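Local coordinates for N-acetyltransferase family protein (Bacillus anthracis, PDB 3LNB) that catalyses acetyl transfer from acetyl-coenzyme A to arylamines and inactivates the sulfonamide drug sulfamethoxazole, at residues T33-E38 with L110-F115; I140-H145 with Y219-D224; Y179-R184 with H191-R196. The protein carries 1 engineered substitution. All blocks are in the same frame, centred on the assembly; numbering follows the deposited sequence.

Contact 1. Residues T33-E38 with L110-F115. With FMT (formic acid), chain D.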
loop_
_atom_site.group_PDB
_atom_site.type_symbol
_atom_site.label_atom_id
_atom_site.label_comp_id
_atom_site.label_asym_id
_atom_site.label_seq_id
_atom_site.Cartn_x
_atom_site.Cartn_y
_atom_site.Cartn_z
ATOM N N THR A 33 -13.977 -4.622 17.739
ATOM C CA THR A 33 -14.558 -5.548 16.771
ATOM C C THR A 33 -13.556 -6.684 16.525
ATOM O O THR A 33 -12.404 -6.613 16.956
ATOM C CB THR A 33 -14.809 -4.857 15.427
ATOM O OG1 THR A 33 -13.549 -4.497 14.854
ATOM C CG2 THR A 33 -15.654 -3.597 15.609
ATOM N N ASN A 34 -13.996 -7.726 15.825
ATOM C CA ASN A 34 -13.114 -8.839 15.517
ATOM C C ASN A 34 -11.956 -8.329 14.670
ATOM O O ASN A 34 -10.796 -8.671 14.915
ATOM C CB ASN A 34 -13.864 -9.933 14.749
ATOM C CG ASN A 34 -12.979 -11.116 14.416
ATOM O OD1 ASN A 34 -12.148 -11.058 13.498
ATOM N ND2 ASN A 34 -13.132 -12.197 15.173
ATOM N N LEU A 35 -12.277 -7.503 13.677
ATOM C CA LEU A 35 -11.264 -6.936 12.796
ATOM C C LEU A 35 -10.224 -6.162 13.609
ATOM O O LEU A 35 -9.025 -6.333 13.404
ATOM C CB LEU A 35 -11.912 -6.009 11.759
ATOM C CG LEU A 35 -11.024 -5.455 10.629
ATOM C CD1 LEU A 35 -11.897 -4.766 9.593
ATOM C CD2 LEU A 35 -10.003 -4.474 11.174
ATOM N N GLN A 36 -10.681 -5.304 14.518
ATOM C CA GLN A 36 -9.766 -4.524 15.343
ATOM C C GLN A 36 -8.842 -5.432 16.146
ATOM O O GLN A 36 -7.635 -5.207 16.211
ATOM C CB GLN A 36 -10.539 -3.615 16.304
ATOM C CG GLN A 36 -11.144 -2.371 15.657
ATOM C CD GLN A 36 -11.817 -1.457 16.672
ATOM O OE1 GLN A 36 -12.740 -1.863 17.371
ATOM N NE2 GLN A 36 -11.349 -0.215 16.753
ATOM N N LYS A 37 -9.421 -6.458 16.762
ATOM C CA LYS A 37 -8.653 -7.403 17.558
ATOM C C LYS A 37 -7.596 -8.090 16.704
ATOM O O LYS A 37 -6.439 -8.168 17.096
ATOM C CB LYS A 37 -9.578 -8.453 18.176
ATOM C CG LYS A 37 -10.635 -7.880 19.115
ATOM C CD LYS A 37 -11.519 -8.996 19.665
ATOM C CE LYS A 37 -12.684 -8.446 20.470
ATOM N NZ LYS A 37 -13.580 -9.553 20.915
ATOM N N GLU A 38 -8.000 -8.585 15.534
ATOM C CA GLU A 38 -7.064 -9.265 14.644
ATOM C C GLU A 38 -6.035 -8.295 14.089
ATOM O O GLU A 38 -4.869 -8.649 13.892
ATOM C CB GLU A 38 -7.799 -9.922 13.473
ATOM C CG GLU A 38 -8.708 -11.090 13.840
ATOM C CD GLU A 38 -7.958 -12.249 14.486
ATOM O OE1 GLU A 38 -6.849 -12.589 14.025
ATOM O OE2 GLU A 38 -8.490 -12.832 15.451
ATOM N N LEU A 110 -9.806 1.852 10.292
ATOM C CA LEU A 110 -9.980 3.238 10.705
ATOM C C LEU A 110 -11.449 3.604 10.918
ATOM O O LEU A 110 -11.763 4.475 11.732
ATOM C CB LEU A 110 -9.332 4.185 9.693
ATOM C CG LEU A 110 -7.803 4.077 9.592
ATOM C CD1 LEU A 110 -7.270 5.130 8.622
ATOM C CD2 LEU A 110 -7.180 4.264 10.972
ATOM N N MET A 111 -12.348 2.952 10.185
ATOM C CA MET A 111 -13.772 3.218 10.365
ATOM C C MET A 111 -14.154 2.674 11.744
ATOM O O MET A 111 -14.860 3.333 12.504
ATOM C CB MET A 111 -14.609 2.534 9.278
ATOM C CG MET A 111 -14.652 3.262 7.926
ATOM S SD MET A 111 -15.519 4.875 7.950
ATOM C CE MET A 111 -17.234 4.327 8.012
ATOM N N ASP A 112 -13.681 1.472 12.065
ATOM C CA ASP A 112 -13.974 0.875 13.365
ATOM C C ASP A 112 -13.416 1.747 14.481
ATOM O O ASP A 112 -13.981 1.806 15.575
ATOM C CB ASP A 112 -13.373 -0.523 13.471
ATOM C CG ASP A 112 -14.214 -1.573 12.782
ATOM O OD1 ASP A 112 -15.298 -1.227 12.266
ATOM O OD2 ASP A 112 -13.791 -2.747 12.764
ATOM N N CYS A 113 -12.308 2.423 14.196
ATOM C CA CYS A 113 -11.681 3.301 15.167
ATOM C C CYS A 113 -12.387 4.652 15.216
ATOM O O CYS A 113 -12.048 5.504 16.030
ATOM C CB CYS A 113 -10.193 3.478 14.841
ATOM S SG CYS A 113 -9.197 2.013 15.230
ATOM N N GLY A 114 -13.365 4.842 14.335
ATOM C CA GLY A 114 -14.132 6.079 14.327
ATOM C C GLY A 114 -13.571 7.282 13.587
ATOM O O GLY A 114 -13.910 8.420 13.923
ATOM N N PHE A 115 -12.708 7.060 12.600
ATOM C CA PHE A 115 -12.162 8.179 11.840
ATOM C C PHE A 115 -13.085 8.511 10.677
ATOM O O PHE A 115 -13.866 7.667 10.234
ATOM C CB PHE A 115 -10.775 7.860 11.273
ATOM C CG PHE A 115 -9.678 7.852 12.300
ATOM C CD1 PHE A 115 -9.380 6.697 13.012
ATOM C CD2 PHE A 115 -8.941 9.004 12.552
ATOM C CE1 PHE A 115 -8.361 6.686 13.965
ATOM C CE2 PHE A 115 -7.920 9.009 13.503
ATOM C CZ PHE A 115 -7.628 7.849 14.213
HETATM C C FMT D . -11.059 2.998 18.685
HETATM O O1 FMT D . -11.191 1.796 18.799
HETATM O O2 FMT D . -9.835 3.534 18.534
#
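Thr33 OG1 donates a hydrogen bond to Asp112 OD2 across 2.7 Å, a short bond that ties the start of helix 34-42 to the end of helix 99-112. The hydroxyl arrives from above the carboxylate plane, 47° out of it, and the CG2 methyl of Thr33 lies against the same carboxylate, 3.5 Å from OD2. With chi1 at 66°, OG1 sits between the backbone N and the carbonyl carbon of Thr33, where it can also accept from Gln36 N at 3.0 Å. The amide of Gln36 returns the favour: its OE1 accepts a hydrogen bond from Thr33 N through an in-plane lone pair, at 3.0 Å. This reciprocal pair is a capping box, with Thr33 as N-cap, and Asp112 is joined to it through the threonine hydroxyl. The negative end of Asp112 therefore lies by the N-terminus of helix 34-42, an arrangement that would suit the helix dipole.

Because Thr33 N is a donor, it requires the amide oxygen on its side, which sets the flip of the Gln36 amide. At the other end, Gln36 NE2 donates a hydrogen bond of 2.9 Å to O1 of a formic acid molecule, probably from the crystallisation liquor, that also binds Ile50 N, and only a weak one to Cys113 SG. The aliphatic part of Gln36 packs on Asp112, with Gln36 CG 3.6 Å from Asp112 CB and the amide and carboxylate planes 70° apart. Helix 99-112 ends just beyond in a Schellman motif, where Gly114 takes a positive phi. Leu35 places only its CB near Asp112 OD2, while its side chain also packs on Val87 of helix 83-92 and on Tyr108.

Contact 2. Residues I140-H145 with Y219-D224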
loop_
_atom_site.group_PDB
_atom_site.type_symbol
_atom_site.label_atom_id
_atom_site.label_comp_id
_atom_site.label_asym_id
_atom_site.label_seq_id
_atom_site.Cartn_x
_atom_site.Cartn_y
_atom_site.Cartn_z
ATOM N N ILE A 140 -6.452 4.655 -2.369
ATOM C CA ILE A 140 -5.932 5.300 -1.169
ATOM C C ILE A 140 -7.063 5.777 -0.279
ATOM O O ILE A 140 -8.232 5.715 -0.660
ATOM C CB ILE A 140 -5.036 6.504 -1.513
ATOM C CG1 ILE A 140 -5.848 7.567 -2.250
ATOM C CG2 ILE A 140 -3.854 6.046 -2.365
ATOM C CD1 ILE A 140 -5.051 8.801 -2.615
ATOM N N ILE A 141 -6.700 6.255 0.908
ATOM C CA ILE A 141 -7.660 6.743 1.888
ATOM C C ILE A 141 -7.532 8.242 2.116
ATOM O O ILE A 141 -6.427 8.773 2.197
ATOM C CB ILE A 141 -7.451 6.050 3.262
ATOM C CG1 ILE A 141 -7.770 4.558 3.159
ATOM C CG2 ILE A 141 -8.316 6.714 4.322
ATOM C CD1 ILE A 141 -7.301 3.758 4.361
ATOM N N ILE A 142 -8.669 8.921 2.213
ATOM C CA ILE A 142 -8.671 10.347 2.500
ATOM C C ILE A 142 -9.295 10.469 3.890
ATOM O O ILE A 142 -10.393 9.974 4.129
ATOM C CB ILE A 142 -9.510 11.147 1.476
ATOM C CG1 ILE A 142 -8.928 10.969 0.071
ATOM C CG2 ILE A 142 -9.541 12.620 1.862
ATOM C CD1 ILE A 142 -7.476 11.394 -0.058
ATOM N N LEU A 143 -8.572 11.107 4.803
ATOM C CA LEU A 143 -9.026 11.283 6.178
ATOM C C LEU A 143 -9.299 12.745 6.494
ATOM O O LEU A 143 -8.492 13.617 6.163
ATOM C CB LEU A 143 -7.963 10.770 7.166
ATOM C CG LEU A 143 -8.170 11.204 8.629
ATOM C CD1 LEU A 143 -9.241 10.338 9.267
ATOM C CD2 LEU A 143 -6.874 11.091 9.415
ATOM N N HIS A 144 -10.435 13.004 7.133
ATOM C CA HIS A 144 -10.782 14.361 7.525
ATOM C C HIS A 144 -10.627 14.433 9.035
ATOM O O HIS A 144 -11.295 13.705 9.769
ATOM C CB HIS A 144 -12.224 14.710 7.153
ATOM C CG HIS A 144 -12.528 16.170 7.270
ATOM N ND1 HIS A 144 -12.004 17.106 6.404
ATOM C CD2 HIS A 144 -13.238 16.864 8.189
ATOM C CE1 HIS A 144 -12.376 18.315 6.786
ATOM N NE2 HIS A 144 -13.125 18.195 7.867
ATOM N N HIS A 145 -9.750 15.318 9.495
ATOM C CA HIS A 145 -9.500 15.457 10.921
ATOM C C HIS A 145 -9.256 16.906 11.323
ATOM O O HIS A 145 -8.352 17.560 10.805
ATOM C CB HIS A 145 -8.287 14.606 11.316
ATOM C CG HIS A 145 -7.879 14.764 12.746
ATOM N ND1 HIS A 145 -8.641 14.292 13.792
ATOM C CD2 HIS A 145 -6.814 15.383 13.307
ATOM C CE1 HIS A 145 -8.064 14.616 14.936
ATOM N NE2 HIS A 145 -6.954 15.280 14.669
ATOM N N TYR A 219 1.508 9.667 -7.953
ATOM C CA TYR A 219 0.212 9.338 -8.526
ATOM C C TYR A 219 -0.749 10.514 -8.462
ATOM O O TYR A 219 -0.579 11.441 -7.667
ATOM C CB TYR A 219 -0.426 8.124 -7.835
ATOM C CG TYR A 219 -0.549 8.227 -6.330
ATOM C CD1 TYR A 219 0.377 7.598 -5.498
ATOM C CD2 TYR A 219 -1.590 8.948 -5.736
ATOM C CE1 TYR A 219 0.273 7.674 -4.117
ATOM C CE2 TYR A 219 -1.706 9.034 -4.345
ATOM C CZ TYR A 219 -0.772 8.393 -3.545
ATOM O OH TYR A 219 -0.871 8.449 -2.181
ATOM N N ALA A 220 -1.739 10.468 -9.342
ATOM C CA ALA A 220 -2.772 11.478 -9.409
ATOM C C ALA A 220 -4.010 10.832 -8.808
ATOM O O ALA A 220 -4.109 9.606 -8.765
ATOM C CB ALA A 220 -3.037 11.862 -10.855
ATOM N N PHE A 221 -4.941 11.653 -8.338
ATOM C CA PHE A 221 -6.187 11.156 -7.766
ATOM C C PHE A 221 -7.235 12.260 -7.686
ATOM O O PHE A 221 -6.942 13.429 -7.945
ATOM C CB PHE A 221 -5.963 10.544 -6.370
ATOM C CG PHE A 221 -5.511 11.527 -5.324
ATOM C CD1 PHE A 221 -4.175 11.918 -5.237
ATOM C CD2 PHE A 221 -6.424 12.062 -4.418
ATOM C CE1 PHE A 221 -3.757 12.827 -4.263
ATOM C CE2 PHE A 221 -6.014 12.975 -3.440
ATOM C CZ PHE A 221 -4.684 13.356 -3.361
ATOM N N THR A 222 -8.462 11.864 -7.357
ATOM C CA THR A 222 -9.579 12.796 -7.214
ATOM C C THR A 222 -10.201 12.522 -5.848
ATOM O O THR A 222 -9.773 11.611 -5.139
ATOM C CB THR A 222 -10.664 12.575 -8.292
ATOM O OG1 THR A 222 -11.346 11.342 -8.037
ATOM C CG2 THR A 222 -10.043 12.524 -9.678
ATOM N N LEU A 223 -11.205 13.305 -5.476
ATOM C CA LEU A 223 -11.859 13.111 -4.194
ATOM C C LEU A 223 -13.222 12.418 -4.344
ATOM O O LEU A 223 -14.076 12.502 -3.459
ATOM C CB LEU A 223 -11.998 14.459 -3.461
ATOM C CG LEU A 223 -10.671 15.218 -3.262
ATOM C CD1 LEU A 223 -10.908 16.481 -2.460
ATOM C CD2 LEU A 223 -9.653 14.334 -2.548
ATOM N N ASP A 224 -13.416 11.728 -5.467
ATOM C CA ASP A 224 -14.654 10.986 -5.716
ATOM C C ASP A 224 -14.612 9.673 -4.925
ATOM O O ASP A 224 -13.777 8.808 -5.193
ATOM C CB ASP A 224 -14.811 10.644 -7.206
ATOM C CG ASP A 224 -14.813 11.871 -8.101
ATOM O OD1 ASP A 224 -15.468 12.875 -7.747
ATOM O OD2 ASP A 224 -14.171 11.823 -9.174
#
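The CD1 methyl of Ile140 stands over one face of the Phe221 ring, 4.0 Å from the ring centroid and 17° off the normal, a CH-pi contact displaced toward the rim. The same methyl touches Tyr219 CE2 at 3.8 Å, so one methyl meets both aromatic side chains. The other branch, Ile140 CG2, reaches the phenol end of Tyr219, 3.8 Å from its OH. A chi1 of 62° turns CG1 of Ile140 back over the main chain and carries CD1 out to the rings. Two residues on, Ile142 CD1 meets Phe221 CE2 at 4.0 Å, and Ile142 CG1 lies 4.3 Å from Leu223 CD2.

Strands 131-145 and 216-225 belong to one antiparallel sheet but are not neighbours in it: strand 116-126 runs between them. The axes of the short segments approach to 9.3 Å, their N-to-C directions 52° apart. On the intervening strand, Ile140 touches Val120, while Ile142 and Leu223 both touch Tyr118. Farther out, Val151 also touches Ile142, Tyr219 and Phe221. Tyr219 meets His138 edge-to-face and makes a weak hydrogen bond from OH to Asp153 OD2; those two residues, with Cys99, fit the Cys-His-Asp triad expected of arylamine N-acetyltransferases.

Contact 3. Residues Y179-R184 with H191-R196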
loop_
_atom_site.group_PDB
_atom_site.type_symbol
_atom_site.label_atom_id
_atom_site.label_comp_id
_atom_site.label_asym_id
_atom_site.label_seq_id
_atom_site.Cartn_x
_atom_site.Cartn_y
_atom_site.Cartn_z
ATOM N N TYR A 179 7.516 13.274 0.762
ATOM C CA TYR A 179 6.241 13.337 0.050
ATOM C C TYR A 179 5.443 14.605 0.345
ATOM O O TYR A 179 5.541 15.176 1.429
ATOM C CB TYR A 179 5.377 12.124 0.411
ATOM C CG TYR A 179 6.106 10.808 0.302
ATOM C CD1 TYR A 179 6.910 10.347 1.345
ATOM C CD2 TYR A 179 6.015 10.039 -0.850
ATOM C CE1 TYR A 179 7.610 9.143 1.240
ATOM C CE2 TYR A 179 6.706 8.837 -0.970
ATOM C CZ TYR A 179 7.504 8.396 0.078
ATOM O OH TYR A 179 8.203 7.219 -0.047
ATOM N N ARG A 180 4.643 15.024 -0.630
ATOM C CA ARG A 180 3.811 16.206 -0.488
ATOM C C ARG A 180 2.595 16.104 -1.393
ATOM O O ARG A 180 2.636 15.461 -2.446
ATOM C CB ARG A 180 4.597 17.472 -0.852
ATOM C CG ARG A 180 4.905 17.611 -2.339
ATOM C CD ARG A 180 5.707 18.878 -2.650
ATOM N NE ARG A 180 6.009 18.973 -4.077
ATOM C CZ ARG A 180 6.812 19.883 -4.632
ATOM N NH1 ARG A 180 7.412 20.799 -3.883
ATOM N NH2 ARG A 180 7.013 19.874 -5.944
ATOM N N ILE A 181 1.514 16.744 -0.966
ATOM C CA ILE A 181 0.273 16.771 -1.724
ATOM C C ILE A 181 0.112 18.142 -2.371
ATOM O O ILE A 181 0.417 19.174 -1.762
ATOM C CB ILE A 181 -0.956 16.534 -0.818
ATOM C CG1 ILE A 181 -0.897 15.139 -0.190
ATOM C CG2 ILE A 181 -2.234 16.709 -1.634
ATOM C CD1 ILE A 181 -0.829 14.005 -1.205
ATOM N N ARG A 182 -0.364 18.140 -3.611
ATOM C CA ARG A 182 -0.602 19.364 -4.356
ATOM C C ARG A 182 -1.902 19.210 -5.138
ATOM O O ARG A 182 -2.165 18.156 -5.735
ATOM C CB ARG A 182 0.554 19.643 -5.325
ATOM C CG ARG A 182 1.847 20.106 -4.662
ATOM C CD ARG A 182 1.712 21.529 -4.136
ATOM N NE ARG A 182 2.980 22.071 -3.653
ATOM C CZ ARG A 182 3.560 21.730 -2.504
ATOM N NH1 ARG A 182 2.990 20.835 -1.708
ATOM N NH2 ARG A 182 4.704 22.300 -2.142
ATOM N N LYS A 183 -2.726 20.249 -5.107
ATOM C CA LYS A 183 -3.977 20.226 -5.834
ATOM C C LYS A 183 -3.653 20.758 -7.222
ATOM O O LYS A 183 -3.657 21.960 -7.458
ATOM C CB LYS A 183 -5.016 21.121 -5.155
ATOM C CG LYS A 183 -6.387 21.060 -5.803
ATOM C CD LYS A 183 -7.418 21.778 -4.952
ATOM C CE LYS A 183 -8.805 21.644 -5.537
ATOM N NZ LYS A 183 -8.913 22.359 -6.837
ATOM N N ARG A 184 -3.333 19.845 -8.126
ATOM C CA ARG A 184 -2.997 20.206 -9.491
ATOM C C ARG A 184 -3.779 19.285 -10.403
ATOM O O ARG A 184 -3.791 18.071 -10.213
ATOM C CB ARG A 184 -1.498 20.022 -9.745
ATOM C CG ARG A 184 -0.592 20.859 -8.848
ATOM C CD ARG A 184 -0.525 22.311 -9.295
ATOM N NE ARG A 184 0.381 23.103 -8.464
ATOM C CZ ARG A 184 0.094 23.555 -7.244
ATOM N NH1 ARG A 184 0.994 24.264 -6.572
ATOM N NH2 ARG A 184 -1.093 23.313 -6.695
ATOM N N HIS A 191 -5.782 16.118 -7.948
ATOM C CA HIS A 191 -4.712 16.218 -6.961
ATOM C C HIS A 191 -3.610 15.229 -7.315
ATOM O O HIS A 191 -3.818 14.299 -8.097
ATOM C CB HIS A 191 -5.227 15.878 -5.555
ATOM C CG HIS A 191 -6.387 16.712 -5.105
ATOM N ND1 HIS A 191 -7.575 16.777 -5.801
ATOM C CD2 HIS A 191 -6.548 17.494 -4.012
ATOM C CE1 HIS A 191 -8.419 17.563 -5.156
ATOM N NE2 HIS A 191 -7.822 18.010 -4.067
ATOM N N ILE A 192 -2.440 15.434 -6.724
ATOM C CA ILE A 192 -1.308 14.558 -6.953
ATOM C C ILE A 192 -0.512 14.408 -5.673
ATOM O O ILE A 192 -0.562 15.258 -4.783
ATOM C CB ILE A 192 -0.327 15.119 -8.026
ATOM C CG1 ILE A 192 0.213 16.485 -7.580
ATOM C CG2 ILE A 192 -1.013 15.228 -9.376
ATOM C CD1 ILE A 192 1.300 17.037 -8.483
ATOM N N LEU A 193 0.194 13.294 -5.577
ATOM C CA LEU A 193 1.079 13.055 -4.461
ATOM C C LEU A 193 2.417 13.025 -5.181
ATOM O O LEU A 193 2.620 12.207 -6.080
ATOM C CB LEU A 193 0.810 11.707 -3.791
ATOM C CG LEU A 193 1.870 11.314 -2.748
ATOM C CD1 LEU A 193 1.315 10.290 -1.785
ATOM C CD2 LEU A 193 3.108 10.766 -3.445
ATOM N N GLU A 194 3.306 13.940 -4.824
ATOM C CA GLU A 194 4.625 13.983 -5.438
ATOM C C GLU A 194 5.608 13.405 -4.439
ATOM O O GLU A 194 5.319 13.351 -3.242
ATOM C CB GLU A 194 5.025 15.418 -5.780
ATOM C CG GLU A 194 4.204 16.031 -6.894
ATOM C CD GLU A 194 4.855 17.279 -7.467
ATOM O OE1 GLU A 194 4.990 18.279 -6.729
ATOM O OE2 GLU A 194 5.237 17.250 -8.654
ATOM N N MET A 195 6.773 12.989 -4.921
ATOM C CA MET A 195 7.765 12.398 -4.038
ATOM C C MET A 195 9.184 12.526 -4.585
ATOM O O MET A 195 9.382 12.827 -5.761
ATOM C CB MET A 195 7.441 10.916 -3.850
ATOM C CG MET A 195 7.694 10.088 -5.107
ATOM S SD MET A 195 7.173 8.361 -4.972
ATOM C CE MET A 195 7.122 7.917 -6.713
ATOM N N ARG A 196 10.160 12.285 -3.712
ATOM C CA ARG A 196 11.579 12.321 -4.069
ATOM C C ARG A 196 12.375 11.686 -2.929
ATOM O O ARG A 196 11.833 11.452 -1.843
ATOM C CB ARG A 196 12.061 13.763 -4.290
ATOM C CG ARG A 196 12.032 14.635 -3.049
ATOM C CD ARG A 196 12.769 15.963 -3.263
ATOM N NE ARG A 196 12.724 16.802 -2.066
ATOM C CZ ARG A 196 13.291 18.004 -1.960
ATOM N NH1 ARG A 196 13.962 18.526 -2.977
ATOM N NH2 ARG A 196 13.168 18.698 -0.838
#
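Arg180 and Glu194 face each other as a hydrogen-bonded pair in the antiparallel hairpin of strands 177-182 and 191-196. From CB, the arginine steps to a CG that leans over its own main chain, flanked by N and C (chi1 71°), and Arg180 CG passes 4.1 Å from Glu194 CB. The chain then runs extended, side by side with the glutamate; Arg180 CD lies over a face of the Arg182 guanidinium. At the tip, Arg180 NE and NH2 both grip the single oxygen Glu194 OE1, at 2.9 and 2.7 Å, from the same face of the carboxylate. The salt bridge is side-on, with NE meeting OE1 on its anti side and NH2 on its syn side, and the guanidinium and carboxylate planes are 20° apart. Arg180 also makes a cation-pi contact with Trp215.

Ile192 rises on the same face of the sheet, its CG1 against Arg182 CB. The opposite face is apolar: Ile181 CD1 rests on Leu193 CB, and the Tyr179 ring packs on Met195 CB, while Met195 SD makes an oblique Met-aromatic contact with that ring. The tyrosine OH bonds to Thr176 OG1. Past the end of strand 177-182, Lys183 CG lies over one face of the His191 imidazole, 4.0 Å from its centroid, a CH-pi contact.

How the contacts relate
Contact 1 comes first along the chain and joins two helices; contacts 2 and 3 follow and belong to one large antiparallel sheet. The centres of contacts 1 and 2 are about 20 Å apart, yet Phe115 CB packs on Leu143 CD1 at 3.5 Å, linking helical and sheet regions. Contacts 2 and 3 are closer, about 11 Å between centres, because strands 191-196 and 216-225 are neighbours: Phe221 N to His191 O is a probable backbone bond. The hairpin of contact 3 lies in sequence between the strands of contact 2. The centres of contacts 1 and 3 are about 29 Å apart. The side chains of Tyr219 and Met195 each lie about 7 Å from the bound coenzyme A, so the sheet contacts border the cofactor site.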